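Local structure of erythrocyte membrane protein 1 (Plasmodium falciparum, 6S8T) at residues Gln116-Ser121 with Lys150-Glu155; Tyr184-Leu189 with Gln259-Met264. The protein probably anchors infected erythrocytes to host cell surface receptors, this chain being the DBLbeta domain of one variant that binds ICAM-1. All coordinates share one frame; numbering follows the deposited sequence.

Contact 1 (Gln116-Ser121 with Lys150-Glu155); sequences QHMCTS and KMDADE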
ATOM      1  N   GLN A 116       0.260  -8.766  -1.228  1.00 31.84           N
ATOM      2  CA  GLN A 116      -0.034 -10.187  -1.065  1.00 41.18           C
ATOM      3  C   GLN A 116       1.239 -11.028  -1.042  1.00 42.58           C
ATOM      4  O   GLN A 116       1.323 -12.012  -0.299  1.00 44.54           O
ATOM      5  CB  GLN A 116      -0.965 -10.658  -2.181  1.00 46.80           C
ATOM      6  CG  GLN A 116      -1.261 -12.144  -2.153  1.00 54.06           C
ATOM      7  CD  GLN A 116      -2.308 -12.540  -3.167  1.00 64.38           C
ATOM      8  OE1 GLN A 116      -3.243 -11.786  -3.435  1.00 69.03           O
ATOM      9  NE2 GLN A 116      -2.155 -13.726  -3.746  1.00 67.73           N
ATOM     10  N   HIS A 117       2.240 -10.660  -1.841  1.00 39.80           N
ATOM     11  CA  HIS A 117       3.487 -11.413  -1.923  1.00 44.39           C
ATOM     12  C   HIS A 117       4.627 -10.729  -1.174  1.00 40.98           C
ATOM     13  O   HIS A 117       5.796 -10.869  -1.550  1.00 37.36           O
ATOM     14  CB  HIS A 117       3.866 -11.649  -3.384  1.00 43.20           C
ATOM     15  CG  HIS A 117       2.775 -12.285  -4.189  1.00 41.98           C
ATOM     16  ND1 HIS A 117       2.297 -13.550  -3.926  1.00 44.96           N
ATOM     17  CD2 HIS A 117       2.059 -11.824  -5.241  1.00 41.15           C
ATOM     18  CE1 HIS A 117       1.341 -13.846  -4.787  1.00 44.98           C
ATOM     19  NE2 HIS A 117       1.179 -12.817  -5.598  1.00 44.24           N
ATOM     20  N   MET A 118       4.302 -10.000  -0.111  1.00 38.75           N
ATOM     21  CA  MET A 118       5.304  -9.322   0.699  1.00 36.39           C
ATOM     22  C   MET A 118       6.171 -10.336   1.445  1.00 36.01           C
ATOM     23  O   MET A 118       5.703 -11.399   1.859  1.00 39.80           O
ATOM     24  CB  MET A 118       4.605  -8.377   1.680  1.00 33.10           C
ATOM     25  CG  MET A 118       5.464  -7.278   2.266  1.00 36.82           C
ATOM     26  SD  MET A 118       4.440  -6.010   3.047  1.00 41.99           S
ATOM     27  CE  MET A 118       5.667  -5.151   4.026  1.00 36.79           C
ATOM     28  N   CYS A 119       7.453  -9.995   1.617  1.00 36.66           N
ATOM     29  CA  CYS A 119       8.431 -10.909   2.221  1.00 41.15           C
ATOM     30  C   CYS A 119       8.416 -10.765   3.742  1.00 44.69           C
ATOM     31  O   CYS A 119       9.262 -10.102   4.347  1.00 47.22           O
ATOM     32  CB  CYS A 119       9.828 -10.653   1.664  1.00 43.37           C
ATOM     33  SG  CYS A 119      10.059 -10.984  -0.102  1.00 48.73           S
ATOM     34  N   THR A 120       7.447 -11.428   4.374  1.00 42.80           N
ATOM     35  CA  THR A 120       7.302 -11.406   5.827  1.00 42.27           C
ATOM     36  C   THR A 120       7.325 -12.811   6.422  1.00 44.37           C
ATOM     37  O   THR A 120       6.793 -13.039   7.510  1.00 46.23           O
ATOM     38  CB  THR A 120       6.020 -10.684   6.230  1.00 42.99           C
ATOM     39  OG1 THR A 120       4.899 -11.328   5.611  1.00 44.90           O
ATOM     40  CG2 THR A 120       6.069  -9.231   5.792  1.00 41.58           C
ATOM     41  N   SER A 121       7.959 -13.757   5.725  1.00 42.62           N
ATOM     42  CA  SER A 121       7.916 -15.152   6.148  1.00 45.36           C
ATOM     43  C   SER A 121       8.667 -15.376   7.457  1.00 48.45           C
ATOM     44  O   SER A 121       8.267 -16.229   8.258  1.00 49.21           O
ATOM     45  CB  SER A 121       8.481 -16.048   5.044  1.00 50.43           C
ATOM     46  OG  SER A 121       8.391 -17.414   5.397  1.00 57.27           O
ATOM     47  N   LYS A 150      14.594  -5.052   4.634  1.00 43.98           N
ATOM     48  CA  LYS A 150      15.683  -5.020   3.659  1.00 46.51           C
ATOM     49  C   LYS A 150      15.467  -6.040   2.546  1.00 43.92           C
ATOM     50  O   LYS A 150      15.645  -5.727   1.362  1.00 43.36           O
ATOM     51  CB  LYS A 150      17.024  -5.263   4.351  1.00 50.20           C
ATOM     52  CG  LYS A 150      18.175  -5.514   3.381  1.00 55.06           C
ATOM     53  CD  LYS A 150      19.502  -5.693   4.100  1.00 56.64           C
ATOM     54  CE  LYS A 150      20.600  -6.108   3.135  1.00 64.56           C
ATOM     55  NZ  LYS A 150      20.312  -7.424   2.491  1.00 69.62           N
ATOM     56  N   MET A 151      15.081  -7.268   2.902  1.00 42.85           N
ATOM     57  CA  MET A 151      14.875  -8.293   1.882  0.50 44.92           C
ATOM     58  C   MET A 151      13.647  -8.003   1.029  1.00 44.00           C
ATOM     59  O   MET A 151      13.631  -8.340  -0.160  1.00 39.64           O
ATOM     60  CB  MET A 151      14.763  -9.674   2.531  0.50 47.28           C
ATOM     61  CG  MET A 151      16.028 -10.126   3.249  0.50 50.42           C
ATOM     62  SD  MET A 151      15.959 -11.833   3.832  0.50 54.04           S
ATOM     63  CE  MET A 151      15.909 -12.728   2.281  0.50 54.92           C
ATOM     64  N   ASP A 152      12.614  -7.379   1.604  1.00 37.94           N
ATOM     65  CA  ASP A 152      11.438  -7.055   0.801  1.00 37.02           C
ATOM     66  C   ASP A 152      11.740  -5.921  -0.173  1.00 39.99           C
ATOM     67  O   ASP A 152      11.268  -5.937  -1.317  1.00 42.09           O
ATOM     68  CB  ASP A 152      10.251  -6.696   1.702  1.00 34.64           C
ATOM     69  CG  ASP A 152       8.937  -6.607   0.934  1.00 37.19           C
ATOM     70  OD1 ASP A 152       8.526  -7.617   0.316  1.00 38.15           O
ATOM     71  OD2 ASP A 152       8.311  -5.526   0.949  1.00 36.72           O
ATOM     72  N   ALA A 153      12.533  -4.936   0.258  1.00 39.52           N
ATOM     73  CA  ALA A 153      12.941  -3.864  -0.644  1.00 38.58           C
ATOM     74  C   ALA A 153      13.811  -4.393  -1.778  1.00 41.33           C
ATOM     75  O   ALA A 153      13.667  -3.967  -2.930  1.00 41.39           O
ATOM     76  CB  ALA A 153      13.680  -2.777   0.133  1.00 36.98           C
ATOM     77  N   ASP A 154      14.727  -5.313  -1.472  1.00 45.55           N
ATOM     78  CA  ASP A 154      15.576  -5.880  -2.516  1.00 47.35           C
ATOM     79  C   ASP A 154      14.754  -6.700  -3.504  1.00 45.21           C
ATOM     80  O   ASP A 154      14.998  -6.648  -4.715  1.00 44.68           O
ATOM     81  CB  ASP A 154      16.683  -6.727  -1.885  1.00 54.00           C
ATOM     82  CG  ASP A 154      17.647  -7.295  -2.914  1.00 72.87           C
ATOM     83  OD1 ASP A 154      18.324  -6.503  -3.605  1.00 79.20           O
ATOM     84  OD2 ASP A 154      17.733  -8.537  -3.027  1.00 78.13           O
ATOM     85  N   GLU A 155      13.762  -7.444  -3.009  1.00 45.62           N
ATOM     86  CA  GLU A 155      12.922  -8.248  -3.889  1.00 47.05           C
ATOM     87  C   GLU A 155      12.026  -7.379  -4.766  1.00 48.88           C
ATOM     88  O   GLU A 155      11.737  -7.750  -5.910  1.00 53.93           O
ATOM     89  CB  GLU A 155      12.075  -9.216  -3.062  1.00 49.60           C
ATOM     90  CG  GLU A 155      11.460 -10.352  -3.861  1.00 55.46           C
ATOM     91  CD  GLU A 155      12.488 -11.379  -4.300  1.00 63.74           C
ATOM     92  OE1 GLU A 155      13.549 -11.478  -3.650  1.00 66.41           O
ATOM     93  OE2 GLU A 155      12.237 -12.087  -5.297  1.00 68.90           O
TER
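Cys119 is the centre of an inverse gamma turn in the loop between helices 113-116 and 121-124, and the turn presents its backbone amide to Asp152 on helix 137-163. Cys119 N donates to Asp152 OD1 over 2.9 Å at a fairly straight N-H...O angle of 163°, reaching the oxygen from well above the carboxylate plane. Asp152 CG stands anti to its backbone N (chi1 -169°), which carries the carboxylate across to the loop. The turn itself is closed by a weak bond from Thr120 N to Met118 O. Asp152 is buried, and its OD1 also takes a salt bridge from Arg89; this cation and the Cys119 amide together would be expected to stabilise the ionised carboxylate. OD2 probably bonds Ser185, a short distance to a residue modelled in two conformers.

Cys119 SG is joined to Cys80 SG in a disulfide, so this part of the Duffy binding domain ties two loops together and lays them on one helix. Cys119 SG lies 4.0 Å from Glu155 CB, one turn of helix beyond Asp152. The Glu155 chain turns about its CB-CG bond (chi2 72°), and its OE2 pairs with Arg159 of the same helix. On the other flank, the side chain of Met118 runs across that of Asp152 at about a right angle, its CG 3.6 Å from Asp152 OD2, and extends onto helix 172-194.

Contact 2 (Tyr184-Leu189 with Gln259-Met264); sequences YSFADL and QVWRAM
Asp188 OD1 is gripped by Arg296 in a salt bridge and by hydrogen bonds from Gln293 and Trp297, and two residues before it on the same helix Phe186 meets Trp261. The two rings form a T-shaped pair, the indole edge directed at the phenyl face, with centroids 5.3 Å apart and planes at 67°. Contact is off-centre: Trp261 CE3 stands over the phenyl face near its root, 3.8 Å from Phe186 CG, and over the same face Trp261 CB sits above the CE1 corner, 3.9 Å from Phe186 CE1. The side chains cross at about a right angle.

The pair lies between helices 172-194 and 246-268 of the Duffy binding domain, whose short segments run roughly antiparallel (145°) with axes 10.8 Å apart. Val260 CG1 comes up to the phenyl edge, near the ring plane, 4.2 Å from Phe186 CD1, and also touches Leu189 CD2. Met264 SD packs 3.6 Å from Phe186 CB and makes an oblique Met-aromatic contact, 5.5 Å from the ring centroid. Extended beyond CG, the methionine carries its methyl on to the backbone of helix 172-194, where CE lies 3.8 Å from Phe186 N. Between the two segments the union is thus apolar, resting on dispersion and edge-to-face ring electrostatics, while the indole N-H of Trp261 is satisfied by the loop carbonyl of Tyr280.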
ATOM      1  N   TYR A 184       5.371   2.162  -0.207  1.00 27.40           N
ATOM      2  CA  TYR A 184       4.159   1.427   0.148  1.00 26.91           C
ATOM      3  C   TYR A 184       4.473   0.239   1.052  1.00 31.84           C
ATOM      4  O   TYR A 184       3.705  -0.067   1.973  1.00 36.31           O
ATOM      5  CB  TYR A 184       3.443   0.948  -1.117  1.00 28.02           C
ATOM      6  CG  TYR A 184       2.860   2.046  -1.982  1.00 33.62           C
ATOM      7  CD1 TYR A 184       2.284   3.176  -1.412  1.00 37.35           C
ATOM      8  CD2 TYR A 184       2.879   1.946  -3.372  1.00 35.66           C
ATOM      9  CE1 TYR A 184       1.744   4.178  -2.200  1.00 37.59           C
ATOM     10  CE2 TYR A 184       2.345   2.944  -4.170  1.00 34.78           C
ATOM     11  CZ  TYR A 184       1.777   4.058  -3.576  1.00 36.86           C
ATOM     12  OH  TYR A 184       1.241   5.055  -4.359  1.00 38.01           O
ATOM     13  N   SER A 185       5.589  -0.454   0.799  1.00 30.76           N
ATOM     14  CA  SER A 185       5.952  -1.603   1.625  0.50 28.50           C
ATOM     15  C   SER A 185       6.378  -1.169   3.020  1.00 28.96           C
ATOM     16  O   SER A 185       6.079  -1.851   4.008  1.00 34.08           O
ATOM     17  CB  SER A 185       7.070  -2.401   0.955  0.50 30.70           C
ATOM     18  OG  SER A 185       7.665  -3.308   1.871  0.50 27.24           O
ATOM     19  N   PHE A 186       7.091  -0.045   3.121  1.00 28.58           N
ATOM     20  CA  PHE A 186       7.438   0.504   4.429  1.00 30.13           C
ATOM     21  C   PHE A 186       6.183   0.865   5.219  1.00 32.25           C
ATOM     22  O   PHE A 186       6.122   0.654   6.436  1.00 33.85           O
ATOM     23  CB  PHE A 186       8.343   1.728   4.253  1.00 31.63           C
ATOM     24  CG  PHE A 186       8.481   2.587   5.487  1.00 31.71           C
ATOM     25  CD1 PHE A 186       9.299   2.199   6.538  1.00 33.49           C
ATOM     26  CD2 PHE A 186       7.815   3.801   5.579  1.00 33.84           C
ATOM     27  CE1 PHE A 186       9.435   2.998   7.670  1.00 34.56           C
ATOM     28  CE2 PHE A 186       7.945   4.605   6.707  1.00 32.09           C
ATOM     29  CZ  PHE A 186       8.758   4.201   7.751  1.00 32.14           C
ATOM     30  N   ALA A 187       5.161   1.388   4.538  1.00 30.38           N
ATOM     31  CA  ALA A 187       3.938   1.770   5.235  1.00 32.81           C
ATOM     32  C   ALA A 187       3.120   0.546   5.631  1.00 35.84           C
ATOM     33  O   ALA A 187       2.549   0.505   6.728  1.00 31.91           O
ATOM     34  CB  ALA A 187       3.112   2.714   4.364  1.00 30.03           C
ATOM     35  N   ASP A 188       3.056  -0.461   4.752  1.00 33.24           N
ATOM     36  CA  ASP A 188       2.351  -1.699   5.079  1.00 27.38           C
ATOM     37  C   ASP A 188       2.980  -2.395   6.279  1.00 28.50           C
ATOM     38  O   ASP A 188       2.268  -2.935   7.134  1.00 32.73           O
ATOM     39  CB  ASP A 188       2.339  -2.640   3.870  1.00 23.73           C
ATOM     40  CG  ASP A 188       1.336  -2.221   2.804  1.00 33.46           C
ATOM     41  OD1 ASP A 188       0.513  -1.309   3.062  1.00 31.18           O
ATOM     42  OD2 ASP A 188       1.370  -2.808   1.702  1.00 24.55           O
ATOM     43  N   LEU A 189       4.315  -2.399   6.359  1.00 32.13           N
ATOM     44  CA  LEU A 189       4.988  -3.079   7.462  1.00 35.49           C
ATOM     45  C   LEU A 189       4.696  -2.392   8.791  1.00 34.98           C
ATOM     46  O   LEU A 189       4.515  -3.059   9.815  1.00 36.91           O
ATOM     47  CB  LEU A 189       6.493  -3.145   7.199  1.00 37.16           C
ATOM     48  CG  LEU A 189       7.368  -3.947   8.166  1.00 40.59           C
ATOM     49  CD1 LEU A 189       6.845  -5.368   8.340  1.00 41.33           C
ATOM     50  CD2 LEU A 189       8.818  -3.974   7.683  1.00 42.39           C
ATOM     51  N   GLN A 259      14.915   3.621  11.841  1.00 42.22           N
ATOM     52  CA  GLN A 259      15.871   2.536  11.640  0.50 44.65           C
ATOM     53  C   GLN A 259      15.321   1.480  10.694  1.00 44.69           C
ATOM     54  O   GLN A 259      16.092   0.790  10.017  1.00 47.67           O
ATOM     55  CB  GLN A 259      16.244   1.901  12.980  0.50 44.51           C
ATOM     56  CG  GLN A 259      17.065   2.801  13.885  0.50 46.47           C
ATOM     57  CD  GLN A 259      17.380   2.153  15.218  0.50 48.91           C
ATOM     58  OE1 GLN A 259      16.585   2.221  16.157  0.50 49.56           O
ATOM     59  NE2 GLN A 259      18.543   1.516  15.309  0.50 51.68           N
ATOM     60  N   VAL A 260      13.996   1.337  10.637  1.00 40.47           N
ATOM     61  CA  VAL A 260      13.397   0.415   9.681  1.00 40.01           C
ATOM     62  C   VAL A 260      13.585   0.936   8.262  1.00 40.64           C
ATOM     63  O   VAL A 260      13.989   0.190   7.360  1.00 38.85           O
ATOM     64  CB  VAL A 260      11.912   0.191  10.023  1.00 34.46           C
ATOM     65  CG1 VAL A 260      11.228  -0.607   8.930  1.00 32.28           C
ATOM     66  CG2 VAL A 260      11.787  -0.518  11.370  1.00 33.80           C
ATOM     67  N   TRP A 261      13.328   2.232   8.048  1.00 38.37           N
ATOM     68  CA  TRP A 261      13.526   2.824   6.729  1.00 38.45           C
ATOM     69  C   TRP A 261      14.995   2.829   6.324  1.00 41.89           C
ATOM     70  O   TRP A 261      15.303   2.756   5.128  1.00 41.71           O
ATOM     71  CB  TRP A 261      12.962   4.245   6.696  1.00 32.58           C
ATOM     72  CG  TRP A 261      13.174   4.948   5.384  1.00 32.27           C
ATOM     73  CD1 TRP A 261      13.995   6.012   5.148  1.00 34.21           C
ATOM     74  CD2 TRP A 261      12.562   4.627   4.130  1.00 31.41           C
ATOM     75  NE1 TRP A 261      13.923   6.381   3.826  1.00 34.57           N
ATOM     76  CE2 TRP A 261      13.055   5.541   3.178  1.00 32.86           C
ATOM     77  CE3 TRP A 261      11.643   3.657   3.719  1.00 32.54           C
ATOM     78  CZ2 TRP A 261      12.660   5.516   1.841  1.00 32.74           C
ATOM     79  CZ3 TRP A 261      11.252   3.631   2.391  1.00 32.55           C
ATOM     80  CH2 TRP A 261      11.759   4.556   1.469  1.00 33.19           C
ATOM     81  N   ARG A 262      15.910   2.919   7.293  1.00 40.40           N
ATOM     82  CA  ARG A 262      17.332   2.846   6.974  1.00 44.58           C
ATOM     83  C   ARG A 262      17.694   1.489   6.382  1.00 47.93           C
ATOM     84  O   ARG A 262      18.558   1.397   5.502  1.00 52.60           O
ATOM     85  CB  ARG A 262      18.169   3.125   8.221  1.00 49.58           C
ATOM     86  CG  ARG A 262      18.512   4.588   8.427  1.00 59.26           C
ATOM     87  CD  ARG A 262      19.305   4.793   9.710  1.00 68.00           C
ATOM     88  NE  ARG A 262      20.377   3.811   9.858  1.00 75.18           N
ATOM     89  CZ  ARG A 262      21.607   3.963   9.379  1.00 80.45           C
ATOM     90  NH1 ARG A 262      21.932   5.061   8.711  1.00 84.41           N
ATOM     91  NH2 ARG A 262      22.516   3.015   9.567  1.00 79.74           N
ATOM     92  N   ALA A 263      17.044   0.424   6.855  1.00 46.47           N
ATOM     93  CA  ALA A 263      17.302  -0.901   6.306  1.00 47.09           C
ATOM     94  C   ALA A 263      16.864  -0.995   4.851  1.00 51.14           C
ATOM     95  O   ALA A 263      17.481  -1.720   4.063  1.00 56.82           O
ATOM     96  CB  ALA A 263      16.600  -1.964   7.150  1.00 43.50           C
ATOM     97  N   MET A 264      15.812  -0.264   4.478  1.00 46.30           N
ATOM     98  CA  MET A 264      15.371  -0.210   3.091  1.00 45.74           C
ATOM     99  C   MET A 264      16.224   0.727   2.244  1.00 48.36           C
ATOM    100  O   MET A 264      16.311   0.533   1.025  1.00 49.63           O
ATOM    101  CB  MET A 264      13.899   0.211   3.023  1.00 43.74           C
ATOM    102  CG  MET A 264      12.931  -0.829   3.582  1.00 44.97           C
ATOM    103  SD  MET A 264      11.204  -0.304   3.511  1.00 46.62           S
ATOM    104  CE  MET A 264      10.351  -1.858   3.750  1.00 41.74           C
TER

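In the fold
The centres of the two contacts lie about 10 Å apart in the helical core of the Duffy binding domain, and they come in series along the chain: contact 1 closes before contact 2 opens. Helices 137-163 and 172-194, which carry one segment of each, follow one another in the chain and are linked by the probable bond between Asp152 and Ser185. From the loop of contact 1, Met118 CE packs 3.8 Å from Leu189 CB of helix 172-194, while Lys150 CB of helix 137-163 lies 3.6 Å from Ala263 O of helix 246-268. The disulfide-linked loop and these three helices thus meet around a mostly buried centre, with a polar anchor at Asp152 in contact 1.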